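Local coordinates for protein pre-crRNA processing endonuclease (Streptococcus mutans, PDB 4R0J) that probably cleaves CRISPR precursor transcripts into mature crRNA, as a Cas5-family RNA-binding endonuclease of the subtype I-C antiviral defence system, at residues Ser8-Ala13 with Leu100-Phe105; Ile70-His75 with Ser92-Val97. All blocks are in the same frame, centred on the assembly; numbering follows the deposited sequence.

Contact 1: residues Ser8-Ala13 with Leu100-Phe105; sequences SRNFYA and LVKFHF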
ATOM      1  N   SER A   8      13.939   4.063   8.882  1.00 36.13           N
ATOM      2  CA  SER A   8      13.282   5.271   9.353  1.00 34.57           C
ATOM      3  C   SER A   8      12.316   4.932  10.489  1.00 36.65           C
ATOM      4  O   SER A   8      12.031   3.759  10.766  1.00 36.03           O
ATOM      5  CB  SER A   8      12.483   5.923   8.222  1.00 31.07           C
ATOM      6  OG  SER A   8      11.268   5.219   7.973  1.00 31.20           O
ATOM      7  N   ARG A   9      11.829   5.982  11.142  1.00 36.08           N
ATOM      8  CA  ARG A   9      10.737   5.792  12.080  0.67 39.17           C
ATOM      9  C   ARG A   9       9.516   5.239  11.342  1.00 37.86           C
ATOM     10  O   ARG A   9       9.414   5.284  10.119  1.00 35.77           O
ATOM     11  CB  ARG A   9      10.393   7.095  12.805  0.67 40.59           C
ATOM     12  CG  ARG A   9       9.673   8.127  11.953  0.67 39.88           C
ATOM     13  CD  ARG A   9       9.229   9.302  12.806  0.67 44.57           C
ATOM     14  NE  ARG A   9       8.473  10.306  12.058  0.67 48.57           N
ATOM     15  CZ  ARG A   9       7.158  10.261  11.845  0.67 48.55           C
ATOM     16  NH1 ARG A   9       6.429   9.247  12.303  0.67 44.31           N
ATOM     17  NH2 ARG A   9       6.570  11.236  11.165  0.67 47.36           N
ATOM     18  N   ASN A  10       8.602   4.630  12.099  1.00 33.18           N
ATOM     19  CA  ASN A  10       7.367   4.194  11.475  1.00 32.70           C
ATOM     20  C   ASN A  10       6.572   5.450  11.154  1.00 29.77           C
ATOM     21  O   ASN A  10       6.521   6.385  11.966  1.00 39.64           O
ATOM     22  CB  ASN A  10       6.555   3.300  12.418  1.00 36.70           C
ATOM     23  CG  ASN A  10       7.073   1.877  12.463  1.00 42.68           C
ATOM     24  OD1 ASN A  10       7.395   1.287  11.430  1.00 37.24           O
ATOM     25  ND2 ASN A  10       7.149   1.313  13.666  1.00 46.99           N
ATOM     26  N   PHE A  11       5.965   5.473   9.977  1.00 32.03           N
ATOM     27  CA  PHE A  11       5.069   6.542   9.587  1.00 29.99           C
ATOM     28  C   PHE A  11       3.675   5.975   9.472  1.00 29.72           C
ATOM     29  O   PHE A  11       3.499   4.794   9.155  1.00 32.89           O
ATOM     30  CB  PHE A  11       5.477   7.114   8.232  1.00 30.72           C
ATOM     31  CG  PHE A  11       6.760   7.883   8.270  1.00 32.29           C
ATOM     32  CD1 PHE A  11       6.779   9.200   8.694  1.00 33.43           C
ATOM     33  CD2 PHE A  11       7.953   7.289   7.888  1.00 36.90           C
ATOM     34  CE1 PHE A  11       7.972   9.920   8.730  1.00 38.11           C
ATOM     35  CE2 PHE A  11       9.144   8.004   7.917  1.00 35.66           C
ATOM     36  CZ  PHE A  11       9.154   9.318   8.346  1.00 39.44           C
ATOM     37  N   TYR A  12       2.687   6.830   9.701  1.00 30.10           N
ATOM     38  CA  TYR A  12       1.295   6.413   9.609  1.00 32.66           C
ATOM     39  C   TYR A  12       0.494   7.381   8.756  1.00 27.80           C
ATOM     40  O   TYR A  12       0.492   8.590   9.003  1.00 35.22           O
ATOM     41  CB  TYR A  12       0.679   6.314  11.006  1.00 30.33           C
ATOM     42  CG  TYR A  12       1.471   5.442  11.956  1.00 35.73           C
ATOM     43  CD1 TYR A  12       2.531   5.964  12.680  1.00 32.85           C
ATOM     44  CD2 TYR A  12       1.166   4.095  12.118  1.00 38.77           C
ATOM     45  CE1 TYR A  12       3.265   5.179  13.542  1.00 39.99           C
ATOM     46  CE2 TYR A  12       1.899   3.296  12.988  1.00 38.18           C
ATOM     47  CZ  TYR A  12       2.948   3.845  13.689  1.00 37.78           C
ATOM     48  OH  TYR A  12       3.695   3.082  14.547  1.00 44.00           O
ATOM     49  N   ALA A  13      -0.212   6.831   7.778  1.00 26.50           N
ATOM     50  CA  ALA A  13      -1.017   7.622   6.859  1.00 30.23           C
ATOM     51  C   ALA A  13      -2.431   7.081   6.790  1.00 33.82           C
ATOM     52  O   ALA A  13      -2.649   5.870   6.810  1.00 33.62           O
ATOM     53  CB  ALA A  13      -0.398   7.611   5.478  1.00 27.83           C
ATOM     54  N   LEU A 100      -5.698   2.720   6.832  1.00 21.59           N
ATOM     55  CA  LEU A 100      -4.620   3.257   7.654  1.00 24.34           C
ATOM     56  C   LEU A 100      -3.382   2.436   7.326  1.00 25.75           C
ATOM     57  O   LEU A 100      -3.408   1.204   7.392  1.00 23.32           O
ATOM     58  CB  LEU A 100      -4.969   3.139   9.135  1.00 26.21           C
ATOM     59  CG  LEU A 100      -6.387   3.550   9.551  1.00 26.96           C
ATOM     60  CD1 LEU A 100      -6.587   3.353  11.065  1.00 28.88           C
ATOM     61  CD2 LEU A 100      -6.676   4.996   9.140  1.00 28.70           C
ATOM     62  N   VAL A 101      -2.301   3.113   6.950  1.00 24.31           N
ATOM     63  CA  VAL A 101      -1.105   2.418   6.494  1.00 21.58           C
ATOM     64  C   VAL A 101       0.077   2.694   7.410  1.00 26.32           C
ATOM     65  O   VAL A 101       0.330   3.836   7.789  1.00 33.33           O
ATOM     66  CB  VAL A 101      -0.730   2.814   5.059  1.00 27.12           C
ATOM     67  CG1 VAL A 101       0.480   2.015   4.616  1.00 28.58           C
ATOM     68  CG2 VAL A 101      -1.904   2.539   4.124  1.00 26.71           C
ATOM     69  N   LYS A 102       0.775   1.627   7.782  1.00 24.22           N
ATOM     70  CA  LYS A 102       1.997   1.737   8.572  1.00 22.74           C
ATOM     71  C   LYS A 102       3.173   1.358   7.680  1.00 28.64           C
ATOM     72  O   LYS A 102       3.179   0.293   7.047  1.00 25.36           O
ATOM     73  CB  LYS A 102       1.920   0.812   9.784  1.00 26.77           C
ATOM     74  CG  LYS A 102       3.183   0.747  10.626  1.00 25.98           C
ATOM     75  CD  LYS A 102       3.029  -0.236  11.795  1.00 32.47           C
ATOM     76  CE  LYS A 102       4.346  -0.416  12.537  1.00 41.70           C
ATOM     77  NZ  LYS A 102       4.223  -1.431  13.637  1.00 43.21           N
ATOM     78  N   PHE A 103       4.166   2.237   7.615  1.00 26.51           N
ATOM     79  CA  PHE A 103       5.285   2.014   6.717  1.00 26.17           C
ATOM     80  C   PHE A 103       6.531   2.715   7.230  1.00 28.63           C
ATOM     81  O   PHE A 103       6.475   3.534   8.153  1.00 26.95           O
ATOM     82  CB  PHE A 103       4.951   2.475   5.286  1.00 25.43           C
ATOM     83  CG  PHE A 103       4.805   3.962   5.139  1.00 28.49           C
ATOM     84  CD1 PHE A 103       3.631   4.602   5.502  1.00 28.44           C
ATOM     85  CD2 PHE A 103       5.855   4.722   4.632  1.00 26.41           C
ATOM     86  CE1 PHE A 103       3.502   5.979   5.360  1.00 28.73           C
ATOM     87  CE2 PHE A 103       5.731   6.099   4.490  1.00 28.40           C
ATOM     88  CZ  PHE A 103       4.555   6.723   4.848  1.00 29.17           C
ATOM     89  N   HIS A 104       7.659   2.380   6.624  1.00 27.30           N
ATOM     90  CA  HIS A 104       8.919   3.014   6.965  1.00 24.51           C
ATOM     91  C   HIS A 104       9.747   2.963   5.706  1.00 24.85           C
ATOM     92  O   HIS A 104       9.326   2.368   4.717  1.00 26.81           O
ATOM     93  CB  HIS A 104       9.626   2.261   8.095  1.00 27.08           C
ATOM     94  CG  HIS A 104      10.022   0.857   7.742  1.00 32.35           C
ATOM     95  ND1 HIS A 104       9.198  -0.230   7.958  1.00 31.32           N
ATOM     96  CD2 HIS A 104      11.165   0.363   7.204  1.00 30.76           C
ATOM     97  CE1 HIS A 104       9.814  -1.332   7.560  1.00 32.68           C
ATOM     98  NE2 HIS A 104      11.010  -1.000   7.102  1.00 31.98           N
ATOM     99  N   PHE A 105      10.914   3.597   5.730  1.00 26.81           N
ATOM    100  CA  PHE A 105      11.832   3.435   4.610  1.00 25.24           C
ATOM    101  C   PHE A 105      13.211   2.973   5.059  1.00 23.97           C
ATOM    102  O   PHE A 105      13.581   3.101   6.232  1.00 29.13           O
ATOM    103  CB  PHE A 105      11.906   4.677   3.696  1.00 26.64           C
ATOM    104  CG  PHE A 105      12.393   5.939   4.366  1.00 27.32           C
ATOM    105  CD1 PHE A 105      13.759   6.204   4.502  1.00 28.83           C
ATOM    106  CD2 PHE A 105      11.490   6.907   4.786  1.00 27.24           C
ATOM    107  CE1 PHE A 105      14.209   7.388   5.090  1.00 29.23           C
ATOM    108  CE2 PHE A 105      11.928   8.091   5.362  1.00 29.55           C
ATOM    109  CZ  PHE A 105      13.295   8.337   5.510  1.00 30.48           C
TER
HETATM  110  O   HOH W   1       6.589   0.065   9.077  1.00 32.63           O
HETATM  111  O   HOH W   2       2.829   0.682  15.462  1.00 45.55           O

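Contact 2: residues Ile70-His75 with Ser92-Val97; sequences IQTELH and SYLSDV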
ATOM      1  N   ILE A  70     -16.306  -3.467   3.442  1.00 23.09           N
ATOM      2  CA  ILE A  70     -16.034  -3.653   2.026  1.00 25.55           C
ATOM      3  C   ILE A  70     -17.353  -3.583   1.257  1.00 24.61           C
ATOM      4  O   ILE A  70     -18.298  -4.322   1.547  1.00 26.67           O
ATOM      5  CB  ILE A  70     -15.364  -5.017   1.791  1.00 23.39           C
ATOM      6  CG1 ILE A  70     -13.969  -5.037   2.433  1.00 23.69           C
ATOM      7  CG2 ILE A  70     -15.304  -5.349   0.308  1.00 31.74           C
ATOM      8  CD1 ILE A  70     -13.391  -6.426   2.593  1.00 31.07           C
ATOM      9  N   GLN A  71     -17.416  -2.659   0.301  1.00 25.83           N
ATOM     10  CA  GLN A  71     -18.583  -2.510  -0.549  1.00 24.65           C
ATOM     11  C   GLN A  71     -18.068  -2.353  -1.964  1.00 22.83           C
ATOM     12  O   GLN A  71     -17.033  -1.728  -2.181  1.00 28.33           O
ATOM     13  CB  GLN A  71     -19.334  -1.236  -0.197  1.00 32.11           C
ATOM     14  CG  GLN A  71     -19.961  -1.205   1.173  1.00 41.63           C
ATOM     15  CD  GLN A  71     -20.789   0.045   1.363  1.00 53.06           C
ATOM     16  OE1 GLN A  71     -20.254   1.129   1.596  1.00 52.05           O
ATOM     17  NE2 GLN A  71     -22.102  -0.092   1.231  1.00 56.53           N
ATOM     18  N   THR A  72     -18.796  -2.898  -2.929  1.00 28.51           N
ATOM     19  CA  THR A  72     -18.428  -2.672  -4.322  1.00 27.48           C
ATOM     20  C   THR A  72     -19.632  -2.154  -5.076  1.00 29.84           C
ATOM     21  O   THR A  72     -20.761  -2.173  -4.574  1.00 30.69           O
ATOM     22  CB  THR A  72     -17.868  -3.944  -5.002  1.00 30.49           C
ATOM     23  OG1 THR A  72     -18.734  -5.056  -4.734  1.00 34.22           O
ATOM     24  CG2 THR A  72     -16.473  -4.261  -4.458  1.00 34.82           C
ATOM     25  N   GLU A  73     -19.390  -1.669  -6.282  1.00 32.93           N
ATOM     26  CA  GLU A  73     -20.473  -1.227  -7.128  1.00 37.51           C
ATOM     27  C   GLU A  73     -20.064  -1.480  -8.566  1.00 40.56           C
ATOM     28  O   GLU A  73     -18.890  -1.343  -8.917  1.00 40.18           O
ATOM     29  CB  GLU A  73     -20.777   0.248  -6.881  1.00 51.02           C
ATOM     30  CG  GLU A  73     -19.590   1.171  -7.067  1.00 58.08           C
ATOM     31  CD  GLU A  73     -19.994   2.624  -6.975  1.00 73.12           C
ATOM     32  OE1 GLU A  73     -20.727   2.970  -6.023  1.00 76.63           O
ATOM     33  OE2 GLU A  73     -19.601   3.411  -7.862  1.00 76.37           O
ATOM     34  N   LEU A  74     -21.033  -1.873  -9.384  1.00 44.31           N
ATOM     35  CA  LEU A  74     -20.767  -2.241 -10.765  1.00 51.22           C
ATOM     36  C   LEU A  74     -20.869  -1.038 -11.685  1.00 61.99           C
ATOM     37  O   LEU A  74     -21.627  -0.104 -11.422  1.00 58.78           O
ATOM     38  CB  LEU A  74     -21.751  -3.315 -11.231  1.00 59.45           C
ATOM     39  CG  LEU A  74     -21.243  -4.748 -11.389  1.00 63.55           C
ATOM     40  CD1 LEU A  74     -22.380  -5.653 -11.845  1.00 62.65           C
ATOM     41  CD2 LEU A  74     -20.098  -4.803 -12.384  1.00 67.30           C
ATOM     42  N   HIS A  75     -20.088  -1.071 -12.759  1.00 68.61           N
ATOM     43  CA  HIS A  75     -20.179  -0.082 -13.821  1.00 75.27           C
ATOM     44  C   HIS A  75     -19.780  -0.751 -15.126  1.00 78.32           C
ATOM     45  O   HIS A  75     -18.761  -1.439 -15.192  1.00 73.36           O
ATOM     46  CB  HIS A  75     -19.269   1.111 -13.537  1.00 81.04           C
ATOM     47  CG  HIS A  75     -19.613   1.849 -12.280  1.00 80.80           C
ATOM     48  ND1 HIS A  75     -20.576   2.835 -12.237  1.00 83.10           N
ATOM     49  CD2 HIS A  75     -19.124   1.745 -11.023  1.00 73.58           C
ATOM     50  CE1 HIS A  75     -20.664   3.307 -11.005  1.00 79.47           C
ATOM     51  NE2 HIS A  75     -19.794   2.662 -10.249  1.00 73.07           N
ATOM     52  N   SER A  92     -16.205  -3.651 -11.571  1.00 46.79           N
ATOM     53  CA  SER A  92     -16.623  -3.611 -10.175  1.00 40.85           C
ATOM     54  C   SER A  92     -15.604  -2.818  -9.351  1.00 37.27           C
ATOM     55  O   SER A  92     -14.450  -3.224  -9.212  1.00 39.43           O
ATOM     56  CB  SER A  92     -16.772  -5.035  -9.633  1.00 44.72           C
ATOM     57  OG  SER A  92     -17.167  -5.040  -8.270  1.00 45.51           O
ATOM     58  N   TYR A  93     -16.026  -1.672  -8.821  1.00 34.85           N
ATOM     59  CA  TYR A  93     -15.144  -0.817  -8.030  1.00 30.80           C
ATOM     60  C   TYR A  93     -15.436  -0.968  -6.543  1.00 26.79           C
ATOM     61  O   TYR A  93     -16.582  -1.188  -6.158  1.00 33.50           O
ATOM     62  CB  TYR A  93     -15.427   0.643  -8.339  1.00 30.29           C
ATOM     63  CG  TYR A  93     -14.990   1.122  -9.695  1.00 32.47           C
ATOM     64  CD1 TYR A  93     -13.704   1.573  -9.888  1.00 31.48           C
ATOM     65  CD2 TYR A  93     -15.875   1.162 -10.760  1.00 44.00           C
ATOM     66  CE1 TYR A  93     -13.289   2.041 -11.117  1.00 37.32           C
ATOM     67  CE2 TYR A  93     -15.469   1.624 -11.997  1.00 51.27           C
ATOM     68  CZ  TYR A  93     -14.171   2.058 -12.166  1.00 46.93           C
ATOM     69  OH  TYR A  93     -13.743   2.526 -13.390  1.00 47.56           O
ATOM     70  N   LEU A  94     -14.418  -0.792  -5.709  1.00 24.98           N
ATOM     71  CA  LEU A  94     -14.678  -0.581  -4.283  1.00 26.96           C
ATOM     72  C   LEU A  94     -15.275   0.811  -4.096  1.00 31.04           C
ATOM     73  O   LEU A  94     -15.019   1.727  -4.885  1.00 30.69           O
ATOM     74  CB  LEU A  94     -13.403  -0.706  -3.457  1.00 25.87           C
ATOM     75  CG  LEU A  94     -12.842  -2.106  -3.234  1.00 23.90           C
ATOM     76  CD1 LEU A  94     -11.399  -1.998  -2.784  1.00 24.18           C
ATOM     77  CD2 LEU A  94     -13.699  -2.837  -2.168  1.00 26.73           C
ATOM     78  N   SER A  95     -16.071   0.960  -3.041  1.00 28.05           N
ATOM     79  CA  SER A  95     -16.748   2.212  -2.762  1.00 32.38           C
ATOM     80  C   SER A  95     -16.494   2.632  -1.314  1.00 34.71           C
ATOM     81  O   SER A  95     -16.490   1.789  -0.409  1.00 30.82           O
ATOM     82  CB  SER A  95     -18.252   2.038  -3.000  1.00 47.89           C
ATOM     83  OG  SER A  95     -18.996   3.079  -2.396  1.00 51.34           O
ATOM     84  N   ASP A  96     -16.291   3.933  -1.109  1.00 29.94           N
ATOM     85  CA  ASP A  96     -16.165   4.522   0.227  1.00 32.78           C
ATOM     86  C   ASP A  96     -15.127   3.812   1.098  1.00 31.68           C
ATOM     87  O   ASP A  96     -15.461   3.216   2.134  1.00 29.28           O
ATOM     88  CB  ASP A  96     -17.537   4.567   0.918  1.00 34.17           C
ATOM     89  CG  ASP A  96     -17.497   5.284   2.265  1.00 55.69           C
ATOM     90  OD1 ASP A  96     -16.512   6.009   2.538  1.00 46.37           O
ATOM     91  OD2 ASP A  96     -18.460   5.123   3.055  1.00 63.42           O
ATOM     92  N   VAL A  97     -13.867   3.889   0.677  1.00 26.84           N
ATOM     93  CA  VAL A  97     -12.785   3.194   1.346  1.00 26.45           C
ATOM     94  C   VAL A  97     -11.973   4.112   2.251  1.00 22.92           C
ATOM     95  O   VAL A  97     -11.859   5.316   2.006  1.00 27.11           O
ATOM     96  CB  VAL A  97     -11.833   2.504   0.328  1.00 25.80           C
ATOM     97  CG1 VAL A  97     -12.627   1.547  -0.539  1.00 26.98           C
ATOM     98  CG2 VAL A  97     -11.098   3.548  -0.531  1.00 25.85           C
TER
HETATM   99  O   HOH W   3     -15.369  -0.459   0.942  1.00 27.16           O
HETATM  100  O   HOH W   4     -17.643   1.557   2.911  1.00 32.64           O
HETATM  101  O   HOH W   5     -21.000   4.026   2.132  1.00 44.17           O
HETATM  102  O   HOH W   6     -19.521  -6.264  -7.680  1.00 42.50           O

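Contact 1: residues Ser8-Ala13 with Leu100-Phe105
Lys102 lies alongside Tyr12, both side chains running the same way from a non-hydrogen-bonded antiparallel pair. CG of Lys102 stands anti to the backbone N (chi1 175°) and the chain beyond is fully extended. CB and CG therefore pass Tyr12 CE2, with CG 3.7 Å from that CE2, and CD keeps to the same ring atom. CE moves over to the Asn10 amide, 3.5 Å from ND2, and NZ ends on a water that also bonds Tyr12 OH. A long aliphatic stem with a charged tip suits this partly exposed spot, greasy against the ring and polar at the end.

The opposite face, with Phe11, Phe103, Ala13 and Val101, is apolar and rich in rings. Phe11 CB sits over one face of the Phe103 ring, 3.8 Å from its centroid, while the two rings, their planes 28° apart, are slid so far that they barely overlap. Ser8 CB lies over the centre of the Phe105 ring. Ser8 OG accepts the N-H of Phe105, 2.8 Å from Phe105 N, and donates to Arg9 O, a double role open to a small hydroxyl where the first strand has not yet begun. Helix 120-132 packs on this face through Met127 and Ile131. Paired backbone bonds at Phe11-Phe103 and Ala13-Val101 complete an arrangement typical of neighbouring interior strands in an antiparallel sheet, consistent with the RAMP-type fold of Cas5 proteins.

Contact 2: residues Ile70-His75 with Ser92-Val97
His75 and Tyr93 meet obliquely, CD2 of the imidazole 3.3 Å from CD2 of the phenol ring, with the ring planes turned 67° apart. The histidine carbon arrives at the tyrosine's edge, and the two side chains cross at about a right angle. His75 is poorly ordered, so fine detail here deserves caution. Glu73 hydrogen-bonds the imidazole: its CG is tucked between the backbone N and the carbonyl carbon (chi1 56°), and the extended chain stands up from the strand, while the His75 ring leans back to it. Glu73 OE2 accepts from His75 NE2, in the plane of the imidazole but from above the plane of the carboxylate; the modelled 2.5 Å is shorter than usual and, with this disorder, doubtful. A carboxylate suits a histidine N-H.

On the face of Ser92 and Leu74, Ser92 OG stands anti to its backbone N (chi1 179°) and comes 3.5 Å from CB of Thr72. A water joins this OG to Thr72 OG1, as befits short hydroxyl side chains. Thr72 CG2 faces the other way, meeting CD2 of Leu94 at 3.9 Å; Ile70 CG2 reaches the same methyl, so branched aliphatic groups gather where Leu94 is buried. Gln71 extends toward Asp96, a long polar chain suited to a water-mediated link at the exposed corner: OE1 accepts from a water that also donates to Asp96 OD2, and a second water lies between OE1 and Asp96 O.

Backbone bonds pair Glu73 with Tyr93 in both directions, and Ser95 N adds one to Gln71 O. Strand 72-75 is an outer strand of a small three-stranded antiparallel sheet; strand 91-95 is its middle member, bordered across from 72-75 by strand 19-20, whose Arg19 makes a cation-pi contact with Tyr93.

How the contacts relate
From the N terminus, the chain passes through 8-13 into strand 11-17 of the large antiparallel sheet, then strand 19-20 of the small one. After helix 41-51 and strand 57-66 it reaches 70-75, and through a partly unmodelled excursion returns as 92-97, where contact 2 closes a short loop. A corner at Asp96 carries it into strand 97-107, and 100-105 meets 8-13, closing the longer loop of contact 1. Contact 2 is nested inside contact 1. Their centres lie about 26 Å apart on opposite sides of the chain's centre: one joins strands within the large sheet, the other joins outer strand 72-75 of the small sheet to its middle strand 91-95.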